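Local structure of organophosphorus hydrolase (Pseudomonas pseudoalcaligenes, 4LE6) at residues Y54-A59 with G84-V89; A59-G64 with V262-V267; S219-P224 with Q277-E282; V117-L122 with P155-A160. The protein is a two-zinc metallo-hydrolase of the metallo-beta-lactamase superfamily that probably hydrolyses organophosphate triesters such as aryl dialkyl phosphates. All coordinates share one frame; numbering follows the deposited sequence.

Overall arrangement
The four contacts are spread over the alpha-beta/beta-alpha sandwich of the metallo-beta-lactamase fold. Interaction 1 pairs strands 45-57 and 85-95 of one six-stranded sheet, and interaction 4 packs helix 118-124 near that sheet, their centres about 23 Å apart. Interaction 3 sets helix 269-286 on the edge strand 218-222 of the other sheet, about 27 Å from interaction 4 between centres and across the chain's centre. Along the chain, interactions 1, 4 and 3 follow in series, while interaction 2 crosses 1 and 3. It shares Ala-59 with interaction 1, and the loop it closes contains interaction 4; the contact brings residues distant in sequence together. Zinc ligands adjoin interactions 1 and 2.

Interaction 1: residues Y54-A59 with G84-V89; sequences YVDLPA and GVQTAV
An antiparallel ladder in the first sheet of the metallo-beta-lactamase sandwich joins residues 54-57 to 85-88, the ends of strands 45-57 and 85-95. Val-55 and Thr-87 form a hydrogen-bonded pair, with Val-55 N to Thr-87 O and Thr-87 N to Val-55 O both 2.8 Å. Leu-57 and Val-85 form the next, where Val-85 N reaches Leu-57 O at 2.6 Å and the bond from Leu-57 N to Val-85 O is nearly straight (176°). Tyr-54 with Ala-88 and Asp-56 with Gln-86 are the non-hydrogen-bonded pairs.

On the face of Tyr-54, Asp-56 and Gln-86, the extended glutamine runs to the tyrosine, its CG anti to the backbone N (chi1 177°). Gln-86 NE2 lies over one ring face toward the rim, 3.7 Å from Tyr-54 CG, the amide plane turned 43° from the ring. Asp-56 OD1 rests 3.5 Å from Gln-86 CA. On the other face, Leu-57 CD1 touches Thr-87 OG1 at 3.8 Å, the side chains crossing at about a right angle. The side chain of Val-89 lies about 4 Å from those of zinc ligands His-294 and Asp-143.

Asp-56 and Gln-86 reach the second subunit with their polar ends: Asp-56 OD2 forms a salt bridge with its Arg-321, and Gln-86 bonds its Ser-318 and Arg-321. The sheet thus presents a carboxylate and an amide to one arginine, whose charge would probably stabilise the ionised aspartate.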
loop_
_atom_site.group_PDB
_atom_site.type_symbol
_atom_site.label_atom_id
_atom_site.label_comp_id
_atom_site.label_asym_id
_atom_site.label_seq_id
_atom_site.Cartn_x
_atom_site.Cartn_y
_atom_site.Cartn_z
ATOM N N TYR A 54 9.113 11.574 4.727
ATOM C CA TYR A 54 10.097 11.051 3.785
ATOM C C TYR A 54 11.345 11.909 3.751
ATOM O O TYR A 54 11.335 13.063 4.170
ATOM C CB TYR A 54 9.520 10.989 2.363
ATOM C CG TYR A 54 9.114 12.352 1.820
ATOM C CD1 TYR A 54 10.020 13.162 1.133
ATOM C CD2 TYR A 54 7.836 12.846 2.023
ATOM C CE1 TYR A 54 9.654 14.407 0.661
ATOM C CE2 TYR A 54 7.459 14.098 1.528
ATOM C CZ TYR A 54 8.375 14.865 0.856
ATOM O OH TYR A 54 8.009 16.102 0.372
ATOM N N VAL A 55 12.421 11.321 3.247
ATOM C CA VAL A 55 13.631 12.064 2.956
ATOM C C VAL A 55 14.141 11.634 1.563
ATOM O O VAL A 55 14.069 10.459 1.204
ATOM C CB VAL A 55 14.697 11.812 4.049
ATOM C CG1 VAL A 55 15.018 10.327 4.167
ATOM C CG2 VAL A 55 15.943 12.615 3.758
ATOM N N ASP A 56 14.636 12.578 0.771
ATOM C CA ASP A 56 15.201 12.249 -0.534
ATOM C C ASP A 56 16.668 11.843 -0.358
ATOM O O ASP A 56 17.474 12.638 0.118
ATOM C CB ASP A 56 15.092 13.446 -1.472
ATOM C CG ASP A 56 13.639 13.776 -1.861
ATOM O OD1 ASP A 56 12.751 12.876 -1.872
ATOM O OD2 ASP A 56 13.390 14.959 -2.170
ATOM N N LEU A 57 17.005 10.602 -0.706
ATOM C CA LEU A 57 18.387 10.106 -0.620
ATOM C C LEU A 57 18.982 9.904 -2.023
ATOM O O LEU A 57 18.363 9.247 -2.855
ATOM C CB LEU A 57 18.419 8.782 0.148
ATOM C CG LEU A 57 17.926 8.825 1.599
ATOM C CD1 LEU A 57 18.030 7.430 2.208
ATOM C CD2 LEU A 57 18.707 9.850 2.437
ATOM N N PRO A 58 20.163 10.490 -2.307
ATOM C CA PRO A 58 20.796 10.264 -3.618
ATOM C C PRO A 58 21.090 8.797 -3.851
ATOM O O PRO A 58 21.584 8.131 -2.943
ATOM C CB PRO A 58 22.132 11.022 -3.514
ATOM C CG PRO A 58 21.920 12.031 -2.455
ATOM C CD PRO A 58 20.924 11.447 -1.486
ATOM N N ALA A 59 20.837 8.313 -5.059
ATOM C CA ALA A 59 21.097 6.923 -5.388
ATOM C C ALA A 59 22.586 6.607 -5.259
ATOM O O ALA A 59 22.965 5.449 -5.098
ATOM C CB ALA A 59 20.613 6.629 -6.808
ATOM N N GLY A 84 16.870 12.337 -6.318
ATOM C CA GLY A 84 17.069 11.484 -5.164
ATOM C C GLY A 84 15.920 10.513 -5.002
ATOM O O GLY A 84 14.830 10.746 -5.521
ATOM N N VAL A 85 16.164 9.425 -4.277
ATOM C CA VAL A 85 15.148 8.415 -4.026
ATOM C C VAL A 85 14.324 8.815 -2.808
ATOM O O VAL A 85 14.827 8.888 -1.688
ATOM C CB VAL A 85 15.790 7.039 -3.785
ATOM C CG1 VAL A 85 14.739 5.999 -3.381
ATOM C CG2 VAL A 85 16.552 6.598 -5.024
ATOM N N GLN A 86 13.055 9.105 -3.028
ATOM C CA GLN A 86 12.182 9.467 -1.923
ATOM C C GLN A 86 12.014 8.264 -1.021
ATOM O O GLN A 86 11.455 7.249 -1.436
ATOM C CB GLN A 86 10.820 9.912 -2.436
ATOM C CG GLN A 86 9.829 10.242 -1.319
ATOM C CD GLN A 86 8.539 10.807 -1.881
ATOM O OE1 GLN A 86 8.491 11.222 -3.036
ATOM N NE2 GLN A 86 7.492 10.794 -1.093
ATOM N N THR A 87 12.486 8.391 0.212
ATOM C CA THR A 87 12.568 7.271 1.110
ATOM C C THR A 87 11.689 7.528 2.334
ATOM O O THR A 87 11.777 8.572 2.977
ATOM C CB THR A 87 14.017 7.028 1.529
ATOM O OG1 THR A 87 14.810 6.746 0.369
ATOM C CG2 THR A 87 14.118 5.858 2.498
ATOM N N ALA A 88 10.847 6.549 2.640
ATOM C CA ALA A 88 9.932 6.601 3.771
ATOM C C ALA A 88 10.698 6.356 5.051
ATOM O O ALA A 88 11.743 5.687 5.041
ATOM C CB ALA A 88 8.869 5.527 3.621
ATOM N N VAL A 89 10.183 6.906 6.142
ATOM C CA VAL A 89 10.689 6.631 7.478
ATOM C C VAL A 89 9.478 6.211 8.310
ATOM O O VAL A 89 8.529 6.982 8.469
ATOM C CB VAL A 89 11.336 7.878 8.088
ATOM C CG1 VAL A 89 11.782 7.621 9.529
ATOM C CG2 VAL A 89 12.517 8.328 7.242
HETATM O O HOH W 1 12.620 12.514 -4.909
#

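Interaction 2: residues A59-G64 with V262-V267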
loop_
_atom_site.group_PDB
_atom_site.type_symbol
_atom_site.label_atom_id
_atom_site.label_comp_id
_atom_site.label_asym_id
_atom_site.label_seq_id
_atom_site.Cartn_x
_atom_site.Cartn_y
_atom_site.Cartn_z
ATOM N N ALA A 59 20.837 8.313 -5.059
ATOM C CA ALA A 59 21.097 6.923 -5.388
ATOM C C ALA A 59 22.586 6.607 -5.259
ATOM O O ALA A 59 22.965 5.449 -5.098
ATOM C CB ALA A 59 20.613 6.629 -6.808
ATOM N N SER A 60 23.428 7.636 -5.343
ATOM C CA SER A 60 24.882 7.465 -5.259
ATOM C C SER A 60 25.332 6.961 -3.881
ATOM O O SER A 60 26.475 6.538 -3.714
ATOM C CB SER A 60 25.591 8.792 -5.551
ATOM O OG SER A 60 25.308 9.737 -4.525
ATOM N N LEU A 61 24.450 7.022 -2.890
ATOM C CA LEU A 61 24.778 6.487 -1.567
ATOM C C LEU A 61 24.690 4.962 -1.513
ATOM O O LEU A 61 25.118 4.350 -0.530
ATOM C CB LEU A 61 23.863 7.088 -0.495
ATOM C CG LEU A 61 24.058 8.597 -0.297
ATOM C CD1 LEU A 61 23.003 9.163 0.636
ATOM C CD2 LEU A 61 25.471 8.917 0.216
ATOM N N LEU A 62 24.127 4.339 -2.547
ATOM C CA LEU A 62 24.089 2.878 -2.598
ATOM C C LEU A 62 25.333 2.450 -3.338
ATOM O O LEU A 62 25.639 3.019 -4.368
ATOM C CB LEU A 62 22.848 2.365 -3.320
ATOM C CG LEU A 62 21.512 2.695 -2.668
ATOM C CD1 LEU A 62 20.400 2.400 -3.654
ATOM C CD2 LEU A 62 21.333 1.903 -1.383
ATOM N N LYS A 63 26.049 1.460 -2.816
ATOM C CA LYS A 63 27.318 1.046 -3.409
ATOM C C LYS A 63 27.415 -0.467 -3.605
ATOM O O LYS A 63 26.675 -1.237 -2.984
ATOM C CB LYS A 63 28.477 1.534 -2.532
ATOM C CG LYS A 63 28.779 3.022 -2.689
ATOM C CD LYS A 63 29.440 3.325 -4.039
ATOM C CE LYS A 63 29.612 4.830 -4.279
ATOM N NZ LYS A 63 28.459 5.446 -5.028
ATOM N N GLY A 64 28.330 -0.883 -4.473
ATOM C CA GLY A 64 28.512 -2.291 -4.782
ATOM C C GLY A 64 27.787 -2.692 -6.055
ATOM O O GLY A 64 27.695 -3.875 -6.382
ATOM N N VAL A 262 25.320 -2.046 -0.656
ATOM C CA VAL A 262 25.445 -1.451 0.682
ATOM C C VAL A 262 25.146 0.050 0.688
ATOM O O VAL A 262 25.115 0.690 -0.361
ATOM C CB VAL A 262 26.829 -1.694 1.273
ATOM C CG1 VAL A 262 27.126 -3.191 1.262
ATOM C CG2 VAL A 262 27.903 -0.938 0.488
ATOM N N PHE A 263 24.924 0.590 1.883
ATOM C CA PHE A 263 24.605 1.996 2.062
ATOM C C PHE A 263 25.824 2.741 2.621
ATOM O O PHE A 263 26.464 2.271 3.565
ATOM C CB PHE A 263 23.411 2.094 3.007
ATOM C CG PHE A 263 22.904 3.488 3.230
ATOM C CD1 PHE A 263 22.582 4.318 2.172
ATOM C CD2 PHE A 263 22.696 3.948 4.516
ATOM C CE1 PHE A 263 22.100 5.602 2.403
ATOM C CE2 PHE A 263 22.201 5.216 4.748
ATOM C CZ PHE A 263 21.909 6.042 3.702
ATOM N N GLU A 264 26.141 3.903 2.054
ATOM C CA GLU A 264 27.345 4.634 2.454
ATOM C C GLU A 264 27.390 4.924 3.956
ATOM O O GLU A 264 28.458 5.028 4.533
ATOM C CB GLU A 264 27.462 5.960 1.702
ATOM C CG GLU A 264 28.910 6.440 1.575
ATOM C CD GLU A 264 29.640 5.797 0.411
ATOM O OE1 GLU A 264 29.158 4.762 -0.093
ATOM O OE2 GLU A 264 30.690 6.327 -0.012
ATOM N N PHE A 265 26.226 5.049 4.576
ATOM C CA PHE A 265 26.161 5.398 5.996
ATOM C C PHE A 265 25.854 4.210 6.922
ATOM O O PHE A 265 25.543 4.397 8.107
ATOM C CB PHE A 265 25.170 6.542 6.196
ATOM C CG PHE A 265 25.625 7.835 5.571
ATOM C CD1 PHE A 265 26.886 8.347 5.836
ATOM C CD2 PHE A 265 24.807 8.523 4.696
ATOM C CE1 PHE A 265 27.315 9.530 5.251
ATOM C CE2 PHE A 265 25.228 9.705 4.116
ATOM C CZ PHE A 265 26.486 10.206 4.392
ATOM N N ASP A 266 25.966 2.993 6.390
ATOM C CA ASP A 266 26.213 1.845 7.248
ATOM C C ASP A 266 27.560 2.095 7.934
ATOM O O ASP A 266 28.544 2.402 7.267
ATOM C CB ASP A 266 26.296 0.549 6.434
ATOM C CG ASP A 266 24.965 0.131 5.851
ATOM O OD1 ASP A 266 23.914 0.410 6.458
ATOM O OD2 ASP A 266 24.973 -0.496 4.771
ATOM N N VAL A 267 27.623 1.968 9.255
ATOM C CA VAL A 267 28.904 2.145 9.947
ATOM C C VAL A 267 29.913 1.083 9.515
ATOM O O VAL A 267 31.085 1.378 9.325
ATOM C CB VAL A 267 28.747 2.095 11.474
ATOM C CG1 VAL A 267 30.128 2.113 12.162
ATOM C CG2 VAL A 267 27.882 3.256 11.942
#
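The ring of Phe-263 has the backbone N of Phe-265 over one face, offset toward the rim, while Leu-61 CB approaches the ring obliquely, 3.7 Å from Phe-263 CE1. Both rings flank a two-stranded antiparallel ribbon, 62-63 with 262-263, that leads into a type I turn from Phe-263 to Asp-266. Leu-61 and Phe-263 lie side by side and point the same way. The ring of Phe-265 meets Leu-61 obliquely too, through Leu-61 CD2 at 4.0 Å from Phe-265 CE2. One leucine therefore touches both phenylalanines.

Lys-63 and Val-262 form the hydrogen-bonded pair of the ribbon, with Lys-63 N to Val-262 O at 2.7 Å and Val-262 N to Lys-63 O at 2.8 Å. Beyond it, Glu-264 N donates to Leu-61 O at 2.8 Å. Within the turn, Asp-266 OD2 accepts the N-H of Phe-263 from above the carboxylate plane, and its OD1 bonds the zinc ligand His-226, a second-shell contact consistent with Asp-266 orienting the histidine.

On the exposed side Lys-63 is bent at chi2 and chi4, the latter (-93°) placing NZ, which donates to Ser-60 O at 2.6 Å, while Lys-63 NZ stays 5.0 Å from Glu-264 OE1.

Interaction 3: residues S219-P224 with Q277-E282; sequences SLVASP and QRILAE
Val-221 and Ile-279 make the close-packed side of this contact, Val-221 CG1 lying 4.0 Å from Ile-279 CD1 as the two side chains cross obliquely. Val-221 holds CG1 anti to the backbone N. Ile-279 carries CG1 anti to its carbonyl carbon, and chi2 of -59° brings CD1 beside the valine. Both residues also rest on Leu-243 of strand 240-246, and Ile-279 reaches Trp-245 of the same strand, so the pair belongs to a wider apolar layer.

That layer is the interface between helix 269-286 and the second sheet of the alpha-beta/beta-alpha sandwich, in which 218-222 is an outermost strand within the chain. The backbones stand well apart here: even the nearest CA atoms, of Ser-223 and Ile-279, are 7.8 Å from each other.

On the looser side, Arg-278 spans the gap with a long polar arm. Two conformers were modelled for this arginine; the bonds that follow hold for one of them and are doubtful for the other. The chain bends at chi3 (63°), which sets NE. NH1 donates to Ala-222 O at 3.3 Å, a long but fairly straight bond of 165° at the hydrogen. The carbonyl oxygen sits at the guanidinium edge, close to its plane. A water adds a second link, donating to Ala-222 O at 2.7 Å and accepting from Arg-278 NH2 at 2.9 Å.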
loop_
_atom_site.group_PDB
_atom_site.type_symbol
_atom_site.label_atom_id
_atom_site.label_comp_id
_atom_site.label_asym_id
_atom_site.label_seq_id
_atom_site.Cartn_x
_atom_site.Cartn_y
_atom_site.Cartn_z
ATOM N N SER A 219 11.084 -10.007 22.007
ATOM C CA SER A 219 12.474 -10.436 22.172
ATOM C C SER A 219 13.402 -9.664 21.228
ATOM O O SER A 219 12.961 -9.094 20.242
ATOM C CB SER A 219 12.610 -11.935 21.919
ATOM O OG SER A 219 12.078 -12.271 20.659
ATOM N N LEU A 220 14.688 -9.655 21.557
ATOM C CA LEU A 220 15.708 -8.975 20.772
ATOM C C LEU A 220 16.286 -9.871 19.693
ATOM O O LEU A 220 16.571 -11.031 19.944
ATOM C CB LEU A 220 16.860 -8.579 21.692
ATOM C CG LEU A 220 16.712 -7.202 22.313
ATOM C CD1 LEU A 220 15.405 -7.109 23.086
ATOM C CD2 LEU A 220 17.905 -6.931 23.215
ATOM N N VAL A 221 16.509 -9.309 18.513
ATOM C CA VAL A 221 17.203 -10.003 17.448
ATOM C C VAL A 221 18.364 -9.112 17.010
ATOM O O VAL A 221 18.157 -8.143 16.270
ATOM C CB VAL A 221 16.258 -10.303 16.273
ATOM C CG1 VAL A 221 17.029 -10.899 15.097
ATOM C CG2 VAL A 221 15.136 -11.246 16.729
ATOM N N ALA A 222 19.575 -9.417 17.487
ATOM C CA ALA A 222 20.746 -8.601 17.159
ATOM C C ALA A 222 20.907 -8.591 15.649
ATOM O O ALA A 222 20.745 -9.639 15.030
ATOM C CB ALA A 222 22.012 -9.162 17.824
ATOM N N SER A 223 21.207 -7.426 15.070
ATOM C CA SER A 223 21.370 -7.260 13.619
ATOM C C SER A 223 22.450 -6.197 13.382
ATOM O O SER A 223 22.202 -5.165 12.745
ATOM C CB SER A 223 20.052 -6.817 12.953
ATOM O OG SER A 223 19.557 -5.654 13.573
ATOM N N PRO A 224 23.650 -6.428 13.925
ATOM C CA PRO A 224 24.681 -5.377 13.961
ATOM C C PRO A 224 25.208 -5.040 12.572
ATOM O O PRO A 224 25.114 -5.876 11.680
ATOM C CB PRO A 224 25.802 -6.000 14.813
ATOM C CG PRO A 224 25.625 -7.508 14.638
ATOM C CD PRO A 224 24.121 -7.708 14.492
ATOM N N GLN A 277 21.841 -10.354 4.786
ATOM C CA GLN A 277 21.715 -11.682 4.168
ATOM C C GLN A 277 21.072 -12.691 5.125
ATOM O O GLN A 277 20.120 -13.422 4.760
ATOM C CB GLN A 277 23.081 -12.182 3.727
ATOM C CG GLN A 277 23.632 -11.432 2.522
ATOM C CD GLN A 277 23.079 -11.935 1.189
ATOM O OE1 GLN A 277 22.064 -12.638 1.137
ATOM N NE2 GLN A 277 23.753 -11.574 0.102
ATOM N N ARG A 278 21.563 -12.705 6.364
ATOM C CA ARG A 278 21.044 -13.641 7.357
ATOM C C ARG A 278 19.574 -13.387 7.685
ATOM O O ARG A 278 18.745 -14.326 7.713
ATOM C CB ARG A 278 21.869 -13.557 8.636
ATOM C CG ARG A 278 21.349 -14.425 9.756
ATOM C CD ARG A 278 22.393 -14.585 10.851
ATOM N NE ARG A 278 22.723 -13.301 11.473
ATOM C CZ ARG A 278 22.020 -12.732 12.446
ATOM N NH1 ARG A 278 22.408 -11.567 12.943
ATOM N NH2 ARG A 278 20.932 -13.315 12.928
ATOM N N ILE A 279 19.249 -12.130 7.960
ATOM C CA ILE A 279 17.887 -11.774 8.338
ATOM C C ILE A 279 16.916 -12.028 7.175
ATOM O O ILE A 279 15.777 -12.459 7.383
ATOM C CB ILE A 279 17.820 -10.305 8.802
ATOM C CG1 ILE A 279 18.606 -10.121 10.118
ATOM C CG2 ILE A 279 16.363 -9.839 8.992
ATOM C CD1 ILE A 279 18.116 -10.970 11.287
ATOM N N LEU A 280 17.348 -11.753 5.949
ATOM C CA LEU A 280 16.458 -11.971 4.810
ATOM C C LEU A 280 16.217 -13.463 4.674
ATOM O O LEU A 280 15.065 -13.908 4.507
ATOM C CB LEU A 280 17.058 -11.415 3.519
ATOM C CG LEU A 280 17.030 -9.896 3.361
ATOM C CD1 LEU A 280 17.868 -9.502 2.147
ATOM C CD2 LEU A 280 15.593 -9.382 3.226
ATOM N N ALA A 281 17.294 -14.242 4.768
ATOM C CA ALA A 281 17.156 -15.692 4.668
ATOM C C ALA A 281 16.172 -16.222 5.722
ATOM O O ALA A 281 15.268 -17.009 5.400
ATOM C CB ALA A 281 18.507 -16.361 4.813
ATOM N N GLU A 282 16.333 -15.771 6.971
ATOM C CA GLU A 282 15.458 -16.205 8.065
ATOM C C GLU A 282 14.002 -15.765 7.872
ATOM O O GLU A 282 13.067 -16.545 8.087
ATOM C CB GLU A 282 15.991 -15.656 9.402
ATOM C CG GLU A 282 15.015 -15.706 10.559
ATOM C CD GLU A 282 15.645 -15.260 11.872
ATOM O OE1 GLU A 282 16.741 -14.652 11.837
ATOM O OE2 GLU A 282 15.043 -15.522 12.937
HETATM O O HOH W 2 20.216 -12.243 15.483
#

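Interaction 4: residues V117-L122 with P155-A160; sequences VVQTNL and PAYPNA
Side-chain packing and a water bridge, rather than direct hydrogen bonding, join helix 118-124 to the loop that precedes strand 161-163. The helix lies near the first sheet of the metallo-beta-lactamase sandwich: Val-118 and Leu-122 rest on Leu-50 of strand 45-57, and they reach Ala-91 and Leu-93 of strand 85-95 respectively. The loop residues 157-160 form a type I turn that leads into the edge strand.

Tyr-157 carries the contact. Its hydroxyl end reaches the helix among three side chains, with Tyr-157 OH 3.7 Å from Gln-119 CB and 4.0 Å from Val-118 CG1. Leu-122 meets it tip to tip, Leu-122 CD1 standing 4.1 Å from Tyr-157 CE1 and approaching the ring obliquely. Val-118 crosses the tyrosine at about a right angle. Loop residue Pro-129 and Val-135 of strand 134-136 also touch Tyr-157.

Gln-119 slides past Tyr-157 in the opposite direction. Its CG is anti to the backbone N (chi1 -165°) and the chain stays extended, which carries the amide out to Ala-156, where Gln-119 NE2 lies 3.5 Å from Ala-156 CB. The amide plane is turned 57° from the tyrosine ring. A water donates to both Gln-119 OE1 and Ala-156 O, each at 2.7 Å. The same amide has further partners, NE2 bonding Asn-150 and OE1 accepting from Lys-123.

With both ends of the amide engaged, these partners support its modelled orientation: the oxygen faces two donors, the water and the lysine, while the nitrogen gives a proton to the asparagine.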
loop_
_atom_site.group_PDB
_atom_site.type_symbol
_atom_site.label_atom_id
_atom_site.label_comp_id
_atom_site.label_asym_id
_atom_site.label_seq_id
_atom_site.Cartn_x
_atom_site.Cartn_y
_atom_site.Cartn_z
ATOM N N VAL A 117 6.369 13.328 11.699
ATOM C CA VAL A 117 4.911 13.179 11.766
ATOM C C VAL A 117 4.445 11.948 12.549
ATOM O O VAL A 117 3.246 11.733 12.706
ATOM C CB VAL A 117 4.295 13.146 10.319
ATOM C CG1 VAL A 117 2.813 13.480 10.338
ATOM C CG2 VAL A 117 5.010 14.153 9.417
ATOM N N VAL A 118 5.380 11.143 13.049
ATOM C CA VAL A 118 5.011 9.947 13.792
ATOM C C VAL A 118 4.062 10.237 14.957
ATOM O O VAL A 118 3.055 9.539 15.115
ATOM C CB VAL A 118 6.247 9.180 14.329
ATOM C CG1 VAL A 118 5.853 8.189 15.422
ATOM C CG2 VAL A 118 6.934 8.451 13.198
ATOM N N GLN A 119 4.374 11.224 15.788
ATOM C CA GLN A 119 3.534 11.443 16.967
ATOM C C GLN A 119 2.124 11.892 16.524
ATOM O O GLN A 119 1.090 11.469 17.094
ATOM C CB GLN A 119 4.156 12.455 17.930
ATOM C CG GLN A 119 3.495 12.435 19.316
ATOM C CD GLN A 119 4.020 13.500 20.255
ATOM O OE1 GLN A 119 3.253 14.125 20.990
ATOM N NE2 GLN A 119 5.325 13.722 20.235
ATOM N N THR A 120 2.088 12.691 15.463
ATOM C CA THR A 120 0.820 13.195 14.918
ATOM C C THR A 120 -0.026 12.019 14.433
ATOM O O THR A 120 -1.218 11.902 14.757
ATOM C CB THR A 120 1.062 14.180 13.757
ATOM O OG1 THR A 120 1.777 15.320 14.252
ATOM C CG2 THR A 120 -0.267 14.651 13.103
ATOM N N ASN A 121 0.613 11.109 13.708
ATOM C CA ASN A 121 -0.080 9.917 13.254
ATOM C C ASN A 121 -0.430 8.974 14.396
ATOM O O ASN A 121 -1.440 8.272 14.341
ATOM C CB ASN A 121 0.727 9.204 12.174
ATOM C CG ASN A 121 0.651 9.930 10.839
ATOM O OD1 ASN A 121 -0.426 10.381 10.429
ATOM N ND2 ASN A 121 1.787 10.089 10.185
ATOM N N LEU A 122 0.392 8.958 15.440
ATOM C CA LEU A 122 0.083 8.150 16.605
ATOM C C LEU A 122 -1.241 8.642 17.179
ATOM O O LEU A 122 -2.144 7.855 17.497
ATOM C CB LEU A 122 1.180 8.254 17.658
ATOM C CG LEU A 122 0.957 7.379 18.888
ATOM C CD1 LEU A 122 2.275 6.718 19.328
ATOM C CD2 LEU A 122 0.338 8.196 20.029
ATOM N N PRO A 155 9.778 15.553 26.816
ATOM C CA PRO A 155 9.812 14.171 26.314
ATOM C C PRO A 155 8.578 13.851 25.467
ATOM O O PRO A 155 7.464 14.133 25.887
ATOM C CB PRO A 155 9.794 13.328 27.594
ATOM C CG PRO A 155 10.128 14.274 28.723
ATOM C CD PRO A 155 9.638 15.610 28.285
ATOM N N ALA A 156 8.758 13.286 24.280
ATOM C CA ALA A 156 7.617 12.944 23.456
ATOM C C ALA A 156 6.770 11.856 24.130
ATOM O O ALA A 156 5.539 11.903 24.074
ATOM C CB ALA A 156 8.071 12.497 22.083
ATOM N N TYR A 157 7.442 10.899 24.779
ATOM C CA TYR A 157 6.797 9.751 25.434
ATOM C C TYR A 157 7.187 9.726 26.919
ATOM O O TYR A 157 8.009 8.923 27.363
ATOM C CB TYR A 157 7.153 8.466 24.683
ATOM C CG TYR A 157 6.763 8.629 23.238
ATOM C CD1 TYR A 157 5.423 8.543 22.851
ATOM C CD2 TYR A 157 7.694 8.960 22.273
ATOM C CE1 TYR A 157 5.041 8.752 21.561
ATOM C CE2 TYR A 157 7.305 9.172 20.941
ATOM C CZ TYR A 157 5.982 9.063 20.597
ATOM O OH TYR A 157 5.555 9.255 19.288
ATOM N N PRO A 158 6.591 10.634 27.692
ATOM C CA PRO A 158 7.064 10.934 29.053
ATOM C C PRO A 158 6.883 9.807 30.071
ATOM O O PRO A 158 7.456 9.884 31.161
ATOM C CB PRO A 158 6.198 12.133 29.458
ATOM C CG PRO A 158 4.943 11.975 28.671
ATOM C CD PRO A 158 5.443 11.478 27.319
ATOM N N ASN A 159 6.065 8.808 29.756
ATOM C CA ASN A 159 5.828 7.716 30.686
ATOM C C ASN A 159 6.494 6.417 30.251
ATOM O O ASN A 159 6.272 5.366 30.864
ATOM C CB ASN A 159 4.329 7.518 30.859
ATOM C CG ASN A 159 3.648 8.774 31.357
ATOM O OD1 ASN A 159 4.193 9.501 32.190
ATOM N ND2 ASN A 159 2.465 9.045 30.844
ATOM N N ALA A 160 7.320 6.498 29.210
ATOM C CA ALA A 160 7.889 5.311 28.609
ATOM C C ALA A 160 9.245 4.962 29.172
ATOM O O ALA A 160 10.065 5.831 29.492
ATOM C CB ALA A 160 7.984 5.461 27.093
HETATM O O HOH W 3 4.363 14.267 23.447
#